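Long-range contacts in succinate-acetate/proton symporter SatP (Escherichia coli K-12, PDB 5ZUG), which forms a hexameric channel that passes acetate, and probably succinate with protons, across the bacterial cytoplasmic membrane: residues L14-F19 with A164-L169; G20-L25 with L41-F46; A51-G56 with Y74-L79; F111-F116 with S132-F137. One frame throughout, in Å; residues are numbered along the deposited sequence.

Contact 1 of 4, residues L14-F19 with A164-L169; sequences LGLMGF and ASAIYL. With BNG (nonyl beta-D-glucopyranoside), chain G.
The helical segments 14-19 and 164-169 run nearly antiparallel, their axes 7.9 Å apart at a signed angle of -153°. The closest CA atoms, those of Leu16 and Ala166, are 5.3 Å apart. Leu16 points its side chain at the partner helix and divides its two methyls between separate neighbours. CD2 rests on Ala166 CB at 3.7 Å, while CD1 meets Leu169 CD2 at 3.7 Å, the two leucines crossing obliquely. Met17 starts out away from segment 164-169, but bends at chi2 and chi3 bring the thioether tip back, so that CE lies 3.9 Å from Ile167 CG2 and the two chains cross at about a right angle. Phe19 has CG anti to its backbone N (chi1 166°), which sets its ring edge in plane with Ala166 CB, 3.8 Å from CD2. Over the centre of one ring face sits the terminal carbon C9' of the bound nonyl glucoside, 3.6 Å above the plane of Phe19, consistent with a CH-pi contact. No hydrogen bond joins the segments. The arrangement is an antiparallel, apolar pairing of the first and last helices of a six-helix bundle, with Leu16 and Phe19 lining the pocket that holds the detergent tail.

Contact 2 of 4, residues G20-L25 with L41-F46; sequences GMTTIL and LAMGIF
Helical segments 20-25 and 41-46 belong to consecutive helices and run antiparallel at 156°, their axes 9.3 Å apart and the CA atoms of Thr22 and Met43 5.7 Å apart at the closest register. Met43 dominates the interface. Its CG stands anti to the carbonyl carbon, and turns at chi2 (-70°) and chi3 (-82°) fold the chain so that its different atoms serve different neighbours. The terminal CE lies 3.6 Å from Met21 SD, where the two thioether chains cross obliquely. Met21 is extended through chi2, which brings SD to Met43 CE; the turn at chi3 then takes its own methyl away. Farther back, Met43 CG takes Leu25 CD1 at 3.6 Å, the leucine branch arriving at about a right angle. Thr22 slides alongside Met43 in the opposite direction, its methyl CG2 resting 3.9 Å from Gly44 N. Its OG1 is 3.6 Å from Met43 O, but the hydrogen bond of this hydroxyl goes to Gly18 O, one turn back in its own helix. A second subunit packs Trp108 on Met21 and Leu107 on Leu25, extending the apolar layer across the interface between chains. With no hydrogen bond between the segments and the threonine hydroxyl satisfied within its own helix, the attraction here rests on dispersion between methionine, leucine and methyl groups, as suits a membrane-embedded helix pair.

Contact 3 of 4, residues A51-G56 with Y74-L79; sequences AQIFAG and YGSFWL. With BNG (nonyl beta-D-glucopyranoside), chain G.
Ser76 OG is held by two bonds, a hydrogen bond to Thr72 O in its own helix and a weak one to Phe46 O of a third subunit, so the best-held hydroxyl here answers to partners beyond both segments. Around it, helical segments 51-56 and 74-79 run antiparallel at 159°, their axes 8.1 Å apart. Gly75 marks the closest approach, its CA 4.9 Å from Gln52 CA. A beta carbon on Gly75 would fall only about 2.5 Å from Ile53 CG1, so the glycine lets the backbones meet. Ile53 CG1 sits over this site, 3.7 Å from Gly75 CA, and its CD1 runs on to Leu79 CD1 at 3.7 Å, the two side chains crossing obliquely. Gln52, with CG anti to the backbone N (chi1 -162°) and an extended chain, runs beside Tyr74 in the same direction. Its CD is 3.8 Å from Gly75 N and 3.9 Å from Tyr74 CB, and the amide plane is turned 33° from the tyrosine ring. The detergent tail reaches the same ring, BNG C8' lying 3.3 Å from Tyr74 CD2, while the tyrosine hydroxyl is hydrogen-bonded to Thr112. An alanine in place of Gln52 would probably loosen the packing against Tyr74 CB and Gly75, and would remove a polar group from the pocket wall beside the alkyl chain. The chemistry is therefore mixed: close, glycine-permitted apolar packing by Ile53, and next to it an amide standing at the hydrocarbon tail, with a tyrosine that offers the tail ring carbons and keeps its hydroxyl for Thr112.

Contact 4 of 4, residues F111-F116 with S132-F137; sequences FTLFMF and SLTVLF
The threonine hydroxyls of this contact bond outside it: Thr112 OG1 is gripped by two bonds, with Tyr74 OH and with Trp108 O, and Thr134 OG1 is bonded to Phe130 O in its own helix. Apolar packing joins the antiparallel helical segments 111-116 and 132-137, whose axes lie 8.8 Å apart at 163°. Thr112 CG2, anti to its backbone N, points across to Leu133 CG at 3.8 Å. At the outer margin Leu113 CB meets Thr134 CG2 at 4.0 Å in an oblique crossing. The third kind is hydroxyl against carbon: Thr112 CG2 is 3.2 Å from Thr134 OG1, the two threonines sliding past each other in opposite directions. Thr112 OG1 stands 3.6 Å from Phe137 CD2, the two side chains crossing at about a right angle. An alanine in place of Thr112 removes OG1 and CG2, and would probably weaken the tie to Tyr74 and Trp108 and thin the packing on Leu133 and Thr134. Threonine thus works in two directions here, its methyl packing between helices 98-117 and 124-146 while its hydroxyl, satisfied elsewhere, links this pair to helix 65-86.

Contacts 1 and 2 share helix 12-31 and lie 11 Å apart between centres, touching through Ile167 CD1 and Ile24 CD1 at 3.5 Å. Contacts 2 and 3 share helix 38-58; in addition, Trp78 CH2 of helix 65-86 reaches Thr22 CG2 of helix 12-31 at 3.6 Å. Contacts 1 and 3 line the detergent pocket together and meet where Phe19 packs on Gln52. Contact 4 joins through Thr112, whose OG1 is 2.7 Å from Tyr74 OH of contact 3, and through Leu133, whose CD1 is 3.8 Å from Phe19 CZ. Contacts 1 and 3 thus line the alkyl tail and contact 4 borders it through the Leu133 side chain, about 4 Å from the ligand, whereas the side chain of Thr22 in contact 2 is about 11 Å away.

Contact 1 of 4, residues L14-F19 with A164-L169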
# COMPACT_ATOMS: atom_id res chain seq x y z
N LEU A 14 -5.05 -17.91 10.52
CA LEU A 14 -4.06 -17.30 9.63
C LEU A 14 -2.88 -16.71 10.41
O LEU A 14 -1.72 -16.92 10.04
CB LEU A 14 -4.72 -16.21 8.80
CG LEU A 14 -3.78 -15.31 7.98
CD1 LEU A 14 -3.05 -16.06 6.85
CD2 LEU A 14 -4.51 -14.08 7.47
N GLY A 15 -3.16 -15.92 11.44
CA GLY A 15 -2.08 -15.34 12.23
C GLY A 15 -1.29 -16.39 12.98
O GLY A 15 -0.06 -16.30 13.09
N LEU A 16 -1.98 -17.39 13.52
CA LEU A 16 -1.32 -18.49 14.21
C LEU A 16 -0.47 -19.32 13.27
O LEU A 16 0.59 -19.80 13.66
CB LEU A 16 -2.36 -19.36 14.91
CG LEU A 16 -2.93 -18.81 16.23
CD1 LEU A 16 -4.24 -19.49 16.65
CD2 LEU A 16 -1.86 -18.98 17.31
N MET A 17 -0.95 -19.57 12.04
CA MET A 17 -0.14 -20.29 11.08
C MET A 17 1.14 -19.52 10.75
O MET A 17 2.24 -20.09 10.75
CB MET A 17 -0.91 -20.54 9.79
CG MET A 17 -1.90 -21.64 9.84
SD MET A 17 -1.25 -23.18 10.52
CE MET A 17 0.27 -23.47 9.62
N GLY A 18 0.99 -18.24 10.41
CA GLY A 18 2.14 -17.43 10.07
C GLY A 18 3.15 -17.39 11.20
O GLY A 18 4.34 -17.63 10.99
N PHE A 19 2.69 -17.05 12.40
CA PHE A 19 3.57 -17.07 13.56
C PHE A 19 4.21 -18.43 13.76
O PHE A 19 5.43 -18.55 13.83
CB PHE A 19 2.79 -16.67 14.81
CG PHE A 19 3.52 -16.98 16.07
CD1 PHE A 19 4.39 -16.07 16.61
CD2 PHE A 19 3.34 -18.20 16.72
CE1 PHE A 19 5.06 -16.35 17.77
CE2 PHE A 19 4.03 -18.49 17.87
CZ PHE A 19 4.87 -17.56 18.41
N ALA A 164 4.85 -25.38 17.08
CA ALA A 164 3.96 -26.51 16.82
C ALA A 164 2.60 -26.30 17.48
O ALA A 164 1.56 -26.60 16.87
CB ALA A 164 4.61 -27.81 17.28
N SER A 165 2.58 -25.72 18.69
CA SER A 165 1.29 -25.48 19.36
C SER A 165 0.41 -24.56 18.54
O SER A 165 -0.78 -24.81 18.38
CB SER A 165 1.46 -24.86 20.75
OG SER A 165 2.46 -25.47 21.51
N ALA A 166 0.99 -23.46 18.04
CA ALA A 166 0.21 -22.47 17.28
C ALA A 166 -0.38 -23.09 16.04
O ALA A 166 -1.51 -22.76 15.65
CB ALA A 166 1.08 -21.27 16.93
N ILE A 167 0.37 -23.98 15.39
CA ILE A 167 -0.12 -24.66 14.19
C ILE A 167 -1.28 -25.58 14.54
O ILE A 167 -2.31 -25.60 13.86
CB ILE A 167 1.01 -25.43 13.50
CG1 ILE A 167 2.08 -24.44 13.00
CG2 ILE A 167 0.46 -26.27 12.39
CD1 ILE A 167 3.21 -25.09 12.29
N TYR A 168 -1.12 -26.35 15.62
CA TYR A 168 -2.19 -27.25 16.05
C TYR A 168 -3.43 -26.46 16.45
O TYR A 168 -4.54 -26.76 16.00
CB TYR A 168 -1.71 -28.09 17.22
CG TYR A 168 -2.78 -29.01 17.73
CD1 TYR A 168 -3.14 -30.14 16.99
CD2 TYR A 168 -3.48 -28.72 18.90
CE1 TYR A 168 -4.13 -30.98 17.44
CE2 TYR A 168 -4.48 -29.55 19.36
CZ TYR A 168 -4.81 -30.68 18.62
OH TYR A 168 -5.80 -31.51 19.08
N LEU A 169 -3.23 -25.41 17.25
CA LEU A 169 -4.34 -24.56 17.68
C LEU A 169 -5.07 -23.97 16.47
O LEU A 169 -6.30 -24.00 16.40
CB LEU A 169 -3.81 -23.43 18.56
CG LEU A 169 -4.96 -22.53 19.03
CD1 LEU A 169 -5.95 -23.44 19.76
CD2 LEU A 169 -4.54 -21.30 19.85
C1 BNG G . -9.21 -15.71 19.73
C2 BNG G . -9.95 -17.01 19.50
C3 BNG G . -11.37 -16.67 19.51
C4 BNG G . -11.71 -16.47 20.93
C5 BNG G . -10.98 -15.25 21.49
C6 BNG G . -10.21 -15.54 22.71
C1' BNG G . -7.22 -14.80 20.22
C2' BNG G . -6.04 -15.24 19.35
C3' BNG G . -4.80 -14.45 19.74
C4' BNG G . -3.58 -15.38 19.60
C5' BNG G . -2.38 -14.54 19.14
C6' BNG G . -1.24 -15.57 19.09
C7' BNG G . -0.17 -15.08 18.12
C8' BNG G . 1.12 -15.00 18.94
C9' BNG G . 1.45 -16.39 19.46
O1 BNG G . -8.03 -15.93 20.30
O2 BNG G . -9.66 -17.62 18.26
O3 BNG G . -12.18 -17.71 18.93
O4 BNG G . -13.13 -16.34 20.99
O5 BNG G . -9.88 -14.75 20.67
O6 BNG G . -8.99 -14.99 22.33

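Contact 2 of 4, residues G20-L25 with L41-F46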
# COMPACT_ATOMS: atom_id res chain seq x y z
N GLY A 20 3.40 -19.48 13.85
CA GLY A 20 3.93 -20.76 14.29
C GLY A 20 4.94 -21.34 13.32
O GLY A 20 6.03 -21.77 13.72
N MET A 21 4.57 -21.39 12.04
CA MET A 21 5.44 -21.94 11.00
C MET A 21 6.77 -21.18 10.93
O MET A 21 7.85 -21.79 10.79
CB MET A 21 4.66 -21.91 9.67
CG MET A 21 5.15 -22.87 8.64
SD MET A 21 4.28 -22.84 7.05
CE MET A 21 2.78 -23.70 7.35
N THR A 22 6.73 -19.85 11.02
CA THR A 22 7.95 -19.05 11.04
C THR A 22 8.79 -19.29 12.29
O THR A 22 10.02 -19.22 12.24
CB THR A 22 7.59 -17.57 10.91
OG1 THR A 22 6.84 -17.37 9.71
CG2 THR A 22 8.83 -16.72 10.88
N THR A 23 8.14 -19.52 13.44
CA THR A 23 8.87 -19.78 14.68
C THR A 23 9.59 -21.12 14.62
O THR A 23 10.71 -21.25 15.12
CB THR A 23 7.90 -19.73 15.86
OG1 THR A 23 7.26 -18.46 15.86
CG2 THR A 23 8.64 -19.89 17.19
N ILE A 24 8.93 -22.15 14.08
CA ILE A 24 9.56 -23.44 13.86
C ILE A 24 10.81 -23.28 13.01
O ILE A 24 11.90 -23.76 13.36
CB ILE A 24 8.59 -24.43 13.19
CG1 ILE A 24 7.54 -24.93 14.18
CG2 ILE A 24 9.33 -25.62 12.70
CD1 ILE A 24 6.45 -25.71 13.50
N LEU A 25 10.68 -22.60 11.88
CA LEU A 25 11.83 -22.47 10.98
C LEU A 25 12.99 -21.77 11.68
O LEU A 25 14.12 -22.27 11.66
CB LEU A 25 11.41 -21.74 9.70
CG LEU A 25 10.45 -22.58 8.87
CD1 LEU A 25 9.95 -21.83 7.63
CD2 LEU A 25 11.17 -23.84 8.47
N LEU A 41 14.09 -15.78 6.72
CA LEU A 41 13.85 -14.36 6.49
C LEU A 41 12.65 -14.11 5.59
O LEU A 41 11.89 -13.16 5.83
CB LEU A 41 15.08 -13.69 5.88
CG LEU A 41 16.32 -13.68 6.73
CD1 LEU A 41 17.41 -13.04 5.88
CD2 LEU A 41 16.09 -12.91 8.00
N ALA A 42 12.49 -14.90 4.53
CA ALA A 42 11.33 -14.75 3.65
C ALA A 42 10.05 -15.00 4.44
O ALA A 42 9.11 -14.19 4.40
CB ALA A 42 11.40 -15.71 2.46
N MET A 43 10.01 -16.10 5.19
CA MET A 43 8.86 -16.39 6.04
C MET A 43 8.62 -15.25 7.02
O MET A 43 7.47 -14.85 7.24
CB MET A 43 9.07 -17.71 6.77
CG MET A 43 8.89 -18.89 5.86
SD MET A 43 7.17 -19.13 5.37
CE MET A 43 6.54 -20.01 6.78
N GLY A 44 9.69 -14.72 7.60
CA GLY A 44 9.54 -13.63 8.54
C GLY A 44 8.93 -12.38 7.93
O GLY A 44 8.24 -11.63 8.61
N ILE A 45 9.18 -12.14 6.64
CA ILE A 45 8.61 -10.97 5.99
C ILE A 45 7.13 -11.17 5.73
O ILE A 45 6.30 -10.36 6.17
CB ILE A 45 9.38 -10.67 4.68
CG1 ILE A 45 10.81 -10.20 4.98
CG2 ILE A 45 8.64 -9.62 3.88
CD1 ILE A 45 11.78 -10.20 3.81
N PHE A 46 6.76 -12.26 5.06
CA PHE A 46 5.44 -12.36 4.44
C PHE A 46 4.41 -13.12 5.25
O PHE A 46 3.23 -12.79 5.17
CB PHE A 46 5.54 -12.99 3.05
CG PHE A 46 6.33 -12.16 2.07
CD1 PHE A 46 5.75 -11.05 1.46
CD2 PHE A 46 7.66 -12.48 1.78
CE1 PHE A 46 6.49 -10.29 0.58
CE2 PHE A 46 8.39 -11.72 0.90
CZ PHE A 46 7.81 -10.62 0.30

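Contact 3 of 4, residues A51-G56 with Y74-L79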
# COMPACT_ATOMS: atom_id res chain seq x y z
N ALA A 51 1.34 -11.50 6.86
CA ALA A 51 0.07 -12.20 7.02
C ALA A 51 -0.45 -12.10 8.45
O ALA A 51 -1.65 -12.00 8.68
CB ALA A 51 0.23 -13.67 6.60
N GLN A 52 0.45 -12.11 9.44
CA GLN A 52 0.02 -12.00 10.83
C GLN A 52 -0.48 -10.59 11.15
O GLN A 52 -1.30 -10.42 12.04
CB GLN A 52 1.14 -12.40 11.77
CG GLN A 52 0.64 -12.70 13.14
CD GLN A 52 1.67 -13.19 14.10
OE1 GLN A 52 2.75 -13.57 13.71
NE2 GLN A 52 1.33 -13.21 15.36
N ILE A 53 0.09 -9.58 10.50
CA ILE A 53 -0.41 -8.23 10.64
C ILE A 53 -1.80 -8.14 10.02
O ILE A 53 -2.66 -7.41 10.53
CB ILE A 53 0.60 -7.23 10.03
CG1 ILE A 53 1.83 -7.13 10.94
CG2 ILE A 53 -0.03 -5.87 9.79
CD1 ILE A 53 2.98 -6.47 10.33
N PHE A 54 -2.04 -8.84 8.91
CA PHE A 54 -3.40 -8.95 8.39
C PHE A 54 -4.36 -9.53 9.43
O PHE A 54 -5.39 -8.94 9.74
CB PHE A 54 -3.44 -9.78 7.10
CG PHE A 54 -2.86 -9.07 5.91
CD1 PHE A 54 -2.66 -7.72 5.93
CD2 PHE A 54 -2.56 -9.76 4.77
CE1 PHE A 54 -2.14 -7.07 4.83
CE2 PHE A 54 -2.05 -9.11 3.67
CZ PHE A 54 -1.86 -7.76 3.71
N ALA A 55 -4.03 -10.71 9.97
CA ALA A 55 -4.82 -11.34 11.01
C ALA A 55 -5.11 -10.38 12.15
O ALA A 55 -6.22 -10.35 12.69
CB ALA A 55 -4.12 -12.59 11.53
N GLY A 56 -4.10 -9.62 12.56
CA GLY A 56 -4.31 -8.68 13.64
C GLY A 56 -5.31 -7.58 13.30
O GLY A 56 -6.19 -7.27 14.09
N TYR A 74 3.12 -9.13 16.96
CA TYR A 74 4.07 -10.18 16.61
C TYR A 74 4.39 -10.21 15.13
O TYR A 74 5.47 -10.66 14.75
CB TYR A 74 3.58 -11.54 17.06
CG TYR A 74 3.58 -11.71 18.54
CD1 TYR A 74 4.76 -11.51 19.29
CD2 TYR A 74 2.40 -12.02 19.21
CE1 TYR A 74 4.75 -11.67 20.67
CE2 TYR A 74 2.37 -12.18 20.57
CZ TYR A 74 3.53 -12.00 21.30
OH TYR A 74 3.41 -12.17 22.66
N GLY A 75 3.43 -9.84 14.27
CA GLY A 75 3.76 -9.61 12.88
C GLY A 75 4.78 -8.50 12.73
O GLY A 75 5.70 -8.60 11.92
N SER A 76 4.62 -7.44 13.51
CA SER A 76 5.62 -6.37 13.54
C SER A 76 6.96 -6.85 14.11
O SER A 76 8.01 -6.42 13.62
CB SER A 76 5.11 -5.17 14.34
OG SER A 76 4.00 -4.57 13.70
N PHE A 77 6.94 -7.70 15.14
CA PHE A 77 8.20 -8.23 15.66
C PHE A 77 8.98 -8.95 14.57
O PHE A 77 10.18 -8.72 14.40
CB PHE A 77 7.96 -9.21 16.80
CG PHE A 77 9.13 -10.14 17.03
CD1 PHE A 77 10.24 -9.72 17.78
CD2 PHE A 77 9.14 -11.43 16.50
CE1 PHE A 77 11.33 -10.57 18.00
CE2 PHE A 77 10.23 -12.28 16.71
CZ PHE A 77 11.33 -11.84 17.47
N TRP A 78 8.31 -9.84 13.84
CA TRP A 78 8.97 -10.56 12.76
C TRP A 78 9.52 -9.61 11.70
O TRP A 78 10.58 -9.90 11.12
CB TRP A 78 8.02 -11.57 12.15
CG TRP A 78 7.92 -12.81 12.96
CD1 TRP A 78 6.85 -13.23 13.67
CD2 TRP A 78 8.97 -13.75 13.21
NE1 TRP A 78 7.14 -14.42 14.31
CE2 TRP A 78 8.43 -14.76 14.05
CE3 TRP A 78 10.32 -13.87 12.78
CZ2 TRP A 78 9.18 -15.87 14.47
CZ3 TRP A 78 11.05 -14.97 13.20
CH2 TRP A 78 10.48 -15.96 14.03
N LEU A 79 8.82 -8.51 11.43
CA LEU A 79 9.35 -7.51 10.51
C LEU A 79 10.58 -6.82 11.09
O LEU A 79 11.57 -6.60 10.38
CB LEU A 79 8.29 -6.48 10.15
CG LEU A 79 7.21 -6.98 9.21
CD1 LEU A 79 6.28 -5.87 8.80
CD2 LEU A 79 7.88 -7.59 8.01
C1 BNG G . -9.21 -15.71 19.73
C2 BNG G . -9.95 -17.01 19.50
C3 BNG G . -11.37 -16.67 19.51
C4 BNG G . -11.71 -16.47 20.93
C5 BNG G . -10.98 -15.25 21.49
C6 BNG G . -10.21 -15.54 22.71
C1' BNG G . -7.22 -14.80 20.22
C2' BNG G . -6.04 -15.24 19.35
C3' BNG G . -4.80 -14.45 19.74
C4' BNG G . -3.58 -15.38 19.60
C5' BNG G . -2.38 -14.54 19.14
C6' BNG G . -1.24 -15.57 19.09
C7' BNG G . -0.17 -15.08 18.12
C8' BNG G . 1.12 -15.00 18.94
C9' BNG G . 1.45 -16.39 19.46
O1 BNG G . -8.03 -15.93 20.30
O2 BNG G . -9.66 -17.62 18.26
O3 BNG G . -12.18 -17.71 18.93
O4 BNG G . -13.13 -16.34 20.99
O5 BNG G . -9.88 -14.75 20.67
O6 BNG G . -8.99 -14.99 22.33

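Contact 4 of 4, residues F111-F116 with S132-F137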
# COMPACT_ATOMS: atom_id res chain seq x y z
N PHE A 111 6.22 -8.21 27.16
CA PHE A 111 4.94 -8.05 26.46
C PHE A 111 4.18 -9.37 26.42
O PHE A 111 2.98 -9.41 26.71
CB PHE A 111 5.13 -7.54 25.03
CG PHE A 111 3.88 -7.66 24.18
CD1 PHE A 111 2.78 -6.82 24.39
CD2 PHE A 111 3.79 -8.64 23.19
CE1 PHE A 111 1.61 -6.93 23.63
CE2 PHE A 111 2.62 -8.78 22.43
CZ PHE A 111 1.53 -7.91 22.65
N THR A 112 4.87 -10.46 26.07
CA THR A 112 4.23 -11.78 26.02
C THR A 112 3.77 -12.24 27.40
O THR A 112 2.73 -12.89 27.52
CB THR A 112 5.20 -12.80 25.43
OG1 THR A 112 5.66 -12.33 24.15
CG2 THR A 112 4.55 -14.15 25.26
N LEU A 113 4.52 -11.89 28.45
CA LEU A 113 4.16 -12.32 29.81
C LEU A 113 2.81 -11.77 30.25
O LEU A 113 1.96 -12.52 30.75
CB LEU A 113 5.25 -11.87 30.79
CG LEU A 113 4.98 -12.09 32.28
CD1 LEU A 113 4.95 -13.56 32.65
CD2 LEU A 113 6.05 -11.35 33.07
N PHE A 114 2.59 -10.47 30.09
CA PHE A 114 1.29 -9.88 30.41
C PHE A 114 0.20 -10.50 29.56
O PHE A 114 -0.87 -10.86 30.05
CB PHE A 114 1.32 -8.38 30.19
CG PHE A 114 2.02 -7.61 31.27
CD1 PHE A 114 1.35 -7.27 32.44
CD2 PHE A 114 3.35 -7.24 31.11
CE1 PHE A 114 2.01 -6.56 33.44
CE2 PHE A 114 4.01 -6.53 32.11
CZ PHE A 114 3.34 -6.19 33.27
N MET A 115 0.47 -10.63 28.26
CA MET A 115 -0.52 -11.19 27.36
C MET A 115 -0.88 -12.62 27.73
O MET A 115 -1.97 -13.08 27.39
CB MET A 115 -0.01 -11.12 25.92
CG MET A 115 0.25 -9.73 25.41
SD MET A 115 -1.27 -8.77 25.28
CE MET A 115 -2.02 -9.50 23.82
N PHE A 116 0.01 -13.32 28.44
CA PHE A 116 -0.31 -14.65 28.95
C PHE A 116 -1.46 -14.60 29.95
O PHE A 116 -2.36 -15.44 29.91
CB PHE A 116 0.93 -15.30 29.57
CG PHE A 116 0.63 -16.52 30.41
CD1 PHE A 116 0.32 -17.74 29.81
CD2 PHE A 116 0.67 -16.46 31.79
CE1 PHE A 116 0.05 -18.86 30.57
CE2 PHE A 116 0.42 -17.58 32.57
CZ PHE A 116 0.10 -18.78 31.95
N SER A 132 4.87 -20.88 26.58
CA SER A 132 6.12 -21.30 25.94
C SER A 132 6.81 -20.16 25.20
O SER A 132 8.05 -20.12 25.15
CB SER A 132 5.84 -22.47 25.01
OG SER A 132 4.83 -22.13 24.08
N LEU A 133 6.04 -19.24 24.60
CA LEU A 133 6.64 -18.07 23.97
C LEU A 133 7.30 -17.17 25.00
O LEU A 133 8.35 -16.57 24.72
CB LEU A 133 5.60 -17.30 23.16
CG LEU A 133 6.09 -16.10 22.32
CD1 LEU A 133 7.15 -16.51 21.31
CD2 LEU A 133 4.92 -15.39 21.63
N THR A 134 6.70 -17.05 26.19
CA THR A 134 7.35 -16.30 27.27
C THR A 134 8.66 -16.94 27.67
O THR A 134 9.67 -16.25 27.87
CB THR A 134 6.42 -16.18 28.47
OG1 THR A 134 5.15 -15.69 28.04
CG2 THR A 134 7.01 -15.23 29.48
N VAL A 135 8.68 -18.27 27.78
CA VAL A 135 9.95 -18.94 28.07
C VAL A 135 10.91 -18.78 26.89
O VAL A 135 12.11 -18.55 27.09
CB VAL A 135 9.72 -20.41 28.42
CG1 VAL A 135 11.06 -21.07 28.63
CG2 VAL A 135 8.92 -20.51 29.68
N LEU A 136 10.42 -18.89 25.66
CA LEU A 136 11.28 -18.72 24.48
C LEU A 136 11.99 -17.38 24.51
O LEU A 136 13.23 -17.32 24.46
CB LEU A 136 10.46 -18.85 23.19
CG LEU A 136 11.15 -18.69 21.83
CD1 LEU A 136 12.27 -19.67 21.70
CD2 LEU A 136 10.16 -18.89 20.66
N PHE A 137 11.24 -16.28 24.60
CA PHE A 137 11.86 -14.97 24.64
C PHE A 137 12.79 -14.84 25.84
O PHE A 137 13.89 -14.30 25.73
CB PHE A 137 10.81 -13.86 24.67
CG PHE A 137 10.28 -13.46 23.30
CD1 PHE A 137 11.14 -12.99 22.31
CD2 PHE A 137 8.92 -13.48 23.03
CE1 PHE A 137 10.65 -12.60 21.05
CE2 PHE A 137 8.43 -13.09 21.78
CZ PHE A 137 9.30 -12.64 20.79